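Local coordinates for probable oxidoreductase protein (Rhizobium etli, PDB 4FB5) that probably acts as a nucleotide-dependent oxidoreductase of the GFO/IDH/MocA family, with a Rossmann domain for the dinucleotide and a C-terminal beta-sheet domain, at residues G223-K234 / N251-D262. Sequence-based numbering, arbitrary orientation.
Sequences GHVEAVITDMVK and NHDAANVLMRLD
Asn256 N meets Asp231 O at 2.8 Å in a nearly straight bond (167°), and Asp231 N returns one to Asn256 O, so this pair is bonded in both directions. It sits in the antiparallel strands 225-233 and 254-261 of the large sheet of the C-terminal domain. Toward one end, Val233 O takes two bent, weak bonds, from Asp253 N at 2.9 Å and Ala254 N at 3.2 Å. There the His252 ring lies between two CH-pi contacts: Met232 CB over one face, 4.1 Å from the ring centroid, and Lys234 CE over the opposite face at 4.2 Å. Lys234 leaves the backbone extended, and its bend at chi3 (-68°) turns CE over the imidazole while NZ goes to Val249 O. On the face that carries Met232, Val257 sets both methyls beside Thr230 OG1, whose polar partner is Met380 O. Helix 206-221 covers Met232, Ala255 and Met259 there. Near the other end, Glu226 and Ala227 both face Arg260, a classic beta bulge: Glu226 N bonds Arg260 O at 2.8 Å, whereas the bond from Arg260 N to Ala227 O is long and bent. Two acids, Glu226 and Asp262, lie near one another, probably unfavourably, though the exact position of the Glu226 carboxylate is doubtful. With an alanine here in place of Glu226, the backbone of Leu261 and Asp262 would probably lose the side chain lying along it and be less covered. One face of the strand pair thus packs largely apolar side chains on helix 206-221; the other combines apolar packing, Leu258 on Leu258 of the second subunit, with reciprocal salt bridges between subunits, Asp231 to Arg260 of the second subunit and Arg260 to its Asp231.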
loop_
_atom_site.group_PDB
_atom_site.type_symbol
_atom_site.label_atom_id
_atom_site.label_comp_id
_atom_site.label_asym_id
_atom_site.label_seq_id
_atom_site.Cartn_x
_atom_site.Cartn_y
_atom_site.Cartn_z
ATOM N N GLY A 223 -11.258 -20.159 -18.653
ATOM C CA GLY A 223 -10.979 -21.351 -19.375
ATOM C C GLY A 223 -9.801 -21.060 -20.268
ATOM O O GLY A 223 -8.992 -20.156 -19.981
ATOM N N HIS A 224 -9.709 -21.844 -21.339
ATOM C CA HIS A 224 -8.580 -21.837 -22.238
ATOM C C HIS A 224 -8.510 -20.619 -23.182
ATOM O O HIS A 224 -9.442 -19.840 -23.279
ATOM C CB HIS A 224 -8.548 -23.155 -22.995
ATOM C CG HIS A 224 -8.018 -24.298 -22.188
ATOM N ND1 HIS A 224 -6.714 -24.352 -21.737
ATOM C CD2 HIS A 224 -8.610 -25.441 -21.762
ATOM C CE1 HIS A 224 -6.524 -25.471 -21.060
ATOM N NE2 HIS A 224 -7.658 -26.156 -21.068
ATOM N N VAL A 225 -7.382 -20.447 -23.852
ATOM C CA VAL A 225 -7.132 -19.244 -24.642
ATOM C C VAL A 225 -7.473 -19.495 -26.114
ATOM O O VAL A 225 -7.251 -20.601 -26.630
ATOM C CB VAL A 225 -5.656 -18.869 -24.489
ATOM C CG1 VAL A 225 -5.325 -17.712 -25.305
ATOM C CG2 VAL A 225 -5.412 -18.514 -23.075
ATOM N N GLU A 226 -7.972 -18.488 -26.818
ATOM C CA GLU A 226 -8.550 -18.771 -28.147
ATOM C C GLU A 226 -7.908 -18.084 -29.312
ATOM O O GLU A 226 -7.797 -18.676 -30.367
ATOM C CB GLU A 226 -10.069 -18.589 -28.165
ATOM C CG GLU A 226 -10.768 -19.684 -27.329
ATOM C CD GLU A 226 -12.213 -19.314 -26.912
ATOM O OE1 GLU A 226 -12.804 -18.353 -27.511
ATOM O OE2 GLU A 226 -12.750 -20.004 -25.983
ATOM N N ALA A 227 -7.485 -16.851 -29.138
ATOM C CA ALA A 227 -6.655 -16.209 -30.120
ATOM C C ALA A 227 -5.596 -15.459 -29.312
ATOM O O ALA A 227 -5.853 -15.124 -28.162
ATOM C CB ALA A 227 -7.473 -15.280 -30.945
ATOM N N VAL A 228 -4.416 -15.224 -29.892
ATOM C CA VAL A 228 -3.295 -14.570 -29.223
ATOM C C VAL A 228 -2.496 -13.771 -30.226
ATOM O O VAL A 228 -2.448 -14.144 -31.382
ATOM C CB VAL A 228 -2.332 -15.562 -28.484
ATOM C CG1 VAL A 228 -3.087 -16.391 -27.428
ATOM C CG2 VAL A 228 -1.550 -16.472 -29.449
ATOM N N ILE A 229 -1.911 -12.647 -29.809
ATOM C CA ILE A 229 -0.833 -12.074 -30.581
ATOM C C ILE A 229 0.251 -11.482 -29.656
ATOM O O ILE A 229 -0.050 -10.670 -28.769
ATOM C CB ILE A 229 -1.259 -11.058 -31.606
ATOM C CG1 ILE A 229 0.007 -10.514 -32.274
ATOM C CG2 ILE A 229 -1.956 -9.877 -30.939
ATOM C CD1 ILE A 229 -0.124 -9.996 -33.679
ATOM N N THR A 230 1.508 -11.834 -29.946
ATOM C CA THR A 230 2.589 -11.702 -29.028
ATOM C C THR A 230 3.695 -10.759 -29.484
ATOM O O THR A 230 4.101 -10.808 -30.622
ATOM C CB THR A 230 3.149 -13.065 -28.850
ATOM O OG1 THR A 230 2.093 -13.915 -28.384
ATOM C CG2 THR A 230 4.269 -13.065 -27.849
ATOM N N ASP A 231 4.155 -9.886 -28.591
ATOM C CA ASP A 231 5.405 -9.152 -28.767
ATOM C C ASP A 231 6.378 -9.730 -27.741
ATOM O O ASP A 231 5.973 -10.073 -26.628
ATOM C CB ASP A 231 5.232 -7.641 -28.572
ATOM C CG ASP A 231 6.442 -6.862 -29.071
ATOM O OD1 ASP A 231 7.334 -7.521 -29.662
ATOM O OD2 ASP A 231 6.540 -5.619 -28.884
HETATM N N MSE A 232 7.640 -9.903 -28.125
HETATM C CA MSE A 232 8.609 -10.582 -27.237
HETATM C C MSE A 232 9.868 -9.802 -27.128
HETATM O O MSE A 232 10.256 -9.178 -28.106
HETATM C CB MSE A 232 8.918 -11.986 -27.709
HETATM C CG MSE A 232 8.057 -12.916 -26.990
HETATM SE SE MSE A 232 8.252 -14.664 -27.665
HETATM C CE MSE A 232 8.135 -15.754 -26.070
ATOM N N VAL A 233 10.483 -9.796 -25.939
ATOM C CA VAL A 233 11.745 -9.055 -25.759
ATOM C C VAL A 233 12.963 -9.940 -25.406
ATOM O O VAL A 233 12.908 -10.697 -24.449
ATOM C CB VAL A 233 11.605 -7.898 -24.708
ATOM C CG1 VAL A 233 12.739 -6.879 -24.839
ATOM C CG2 VAL A 233 10.290 -7.181 -24.839
ATOM N N LYS A 234 14.047 -9.823 -26.186
ATOM C CA LYS A 234 15.415 -10.208 -25.776
ATOM C C LYS A 234 16.190 -8.982 -25.216
ATOM O O LYS A 234 16.922 -8.296 -25.938
ATOM C CB LYS A 234 16.116 -10.728 -26.981
ATOM C CG LYS A 234 17.419 -11.402 -26.790
ATOM C CD LYS A 234 17.870 -12.001 -28.163
ATOM C CE LYS A 234 16.897 -13.155 -28.494
ATOM N NZ LYS A 234 17.253 -13.971 -29.672
ATOM N N ASN A 251 16.615 -16.884 -26.906
ATOM C CA ASN A 251 15.383 -16.951 -26.185
ATOM C C ASN A 251 14.944 -15.543 -25.947
ATOM O O ASN A 251 15.708 -14.566 -26.168
ATOM C CB ASN A 251 15.778 -17.389 -24.762
ATOM C CG ASN A 251 15.199 -18.656 -24.391
ATOM O OD1 ASN A 251 14.470 -19.210 -25.162
ATOM N ND2 ASN A 251 15.495 -19.152 -23.228
ATOM N N HIS A 252 13.782 -15.450 -25.322
ATOM C CA HIS A 252 13.180 -14.176 -25.000
ATOM C C HIS A 252 12.807 -14.121 -23.511
ATOM O O HIS A 252 12.136 -15.005 -22.989
ATOM C CB HIS A 252 11.975 -13.952 -25.902
ATOM C CG HIS A 252 12.354 -13.639 -27.306
ATOM N ND1 HIS A 252 12.450 -14.611 -28.285
ATOM C CD2 HIS A 252 12.732 -12.467 -27.889
ATOM C CE1 HIS A 252 12.832 -14.042 -29.418
ATOM N NE2 HIS A 252 13.026 -12.748 -29.206
ATOM N N ASP A 253 13.267 -13.102 -22.816
ATOM C CA ASP A 253 13.006 -13.011 -21.389
ATOM C C ASP A 253 11.725 -12.251 -21.069
ATOM O O ASP A 253 11.358 -12.099 -19.919
ATOM C CB ASP A 253 14.209 -12.422 -20.679
ATOM C CG ASP A 253 15.280 -13.465 -20.454
ATOM O OD1 ASP A 253 14.993 -14.487 -19.775
ATOM O OD2 ASP A 253 16.407 -13.305 -20.961
ATOM N N ALA A 254 11.011 -11.822 -22.094
ATOM C CA ALA A 254 9.795 -11.042 -21.889
ATOM C C ALA A 254 8.802 -11.230 -23.049
ATOM O O ALA A 254 9.190 -11.297 -24.229
ATOM C CB ALA A 254 10.140 -9.531 -21.691
ATOM N N ALA A 255 7.530 -11.269 -22.695
ATOM C CA ALA A 255 6.451 -11.525 -23.622
ATOM C C ALA A 255 5.180 -10.802 -23.182
ATOM O O ALA A 255 4.764 -10.820 -22.022
ATOM C CB ALA A 255 6.192 -13.005 -23.739
ATOM N N ASN A 256 4.565 -10.163 -24.155
ATOM C CA ASN A 256 3.361 -9.410 -23.940
ATOM C C ASN A 256 2.377 -9.955 -24.948
ATOM O O ASN A 256 2.685 -10.102 -26.119
ATOM C CB ASN A 256 3.705 -7.960 -24.157
ATOM C CG ASN A 256 4.835 -7.505 -23.254
ATOM O OD1 ASN A 256 4.831 -7.737 -22.055
ATOM N ND2 ASN A 256 5.778 -6.829 -23.815
ATOM N N VAL A 257 1.211 -10.337 -24.487
ATOM C CA VAL A 257 0.309 -11.067 -25.326
ATOM C C VAL A 257 -1.049 -10.447 -25.150
ATOM O O VAL A 257 -1.504 -10.290 -24.017
ATOM C CB VAL A 257 0.243 -12.513 -24.861
ATOM C CG1 VAL A 257 -0.635 -13.355 -25.784
ATOM C CG2 VAL A 257 1.645 -13.097 -24.738
ATOM N N LEU A 258 -1.682 -10.067 -26.255
ATOM C CA LEU A 258 -3.085 -9.733 -26.268
ATOM C C LEU A 258 -3.832 -11.029 -26.478
ATOM O O LEU A 258 -3.357 -11.894 -27.202
ATOM C CB LEU A 258 -3.309 -8.842 -27.437
ATOM C CG LEU A 258 -3.276 -7.365 -27.134
ATOM C CD1 LEU A 258 -2.396 -7.044 -25.998
ATOM C CD2 LEU A 258 -2.921 -6.558 -28.361
HETATM N N MSE A 259 -4.979 -11.220 -25.855
HETATM C CA MSE A 259 -5.672 -12.481 -26.079
HETATM C C MSE A 259 -7.192 -12.369 -26.078
HETATM O O MSE A 259 -7.751 -11.294 -25.925
HETATM C CB MSE A 259 -5.260 -13.547 -25.070
HETATM C CG MSE A 259 -3.898 -13.350 -24.472
HETATM SE SE MSE A 259 -3.419 -14.696 -23.090
HETATM C CE MSE A 259 -4.338 -13.924 -21.539
ATOM N N ARG A 260 -7.830 -13.517 -26.279
ATOM C CA ARG A 260 -9.261 -13.688 -26.142
ATOM C C ARG A 260 -9.450 -15.036 -25.490
ATOM O O ARG A 260 -8.912 -16.021 -25.949
ATOM C CB ARG A 260 -9.932 -13.674 -27.510
ATOM C CG ARG A 260 -9.894 -12.323 -28.188
ATOM C CD ARG A 260 -11.018 -11.476 -27.669
ATOM N NE ARG A 260 -10.945 -10.082 -28.074
ATOM C CZ ARG A 260 -11.825 -9.166 -27.686
ATOM N NH1 ARG A 260 -12.831 -9.505 -26.875
ATOM N NH2 ARG A 260 -11.698 -7.916 -28.106
ATOM N N LEU A 261 -10.165 -15.093 -24.390
ATOM C CA LEU A 261 -10.435 -16.380 -23.821
ATOM C C LEU A 261 -11.816 -16.843 -24.212
ATOM O O LEU A 261 -12.570 -16.160 -24.936
ATOM C CB LEU A 261 -10.380 -16.331 -22.309
ATOM C CG LEU A 261 -9.282 -15.535 -21.637
ATOM C CD1 LEU A 261 -9.720 -15.117 -20.236
ATOM C CD2 LEU A 261 -8.001 -16.363 -21.594
ATOM N N ASP A 262 -12.115 -18.031 -23.706
ATOM C CA ASP A 262 -13.448 -18.584 -23.618
ATOM C C ASP A 262 -14.439 -17.493 -23.298
ATOM O O ASP A 262 -14.240 -16.714 -22.334
ATOM C CB ASP A 262 -13.478 -19.597 -22.481
ATOM C CG ASP A 262 -13.917 -20.970 -22.939
ATOM O OD1 ASP A 262 -15.085 -21.097 -23.436
ATOM O OD2 ASP A 262 -13.084 -21.917 -22.791
#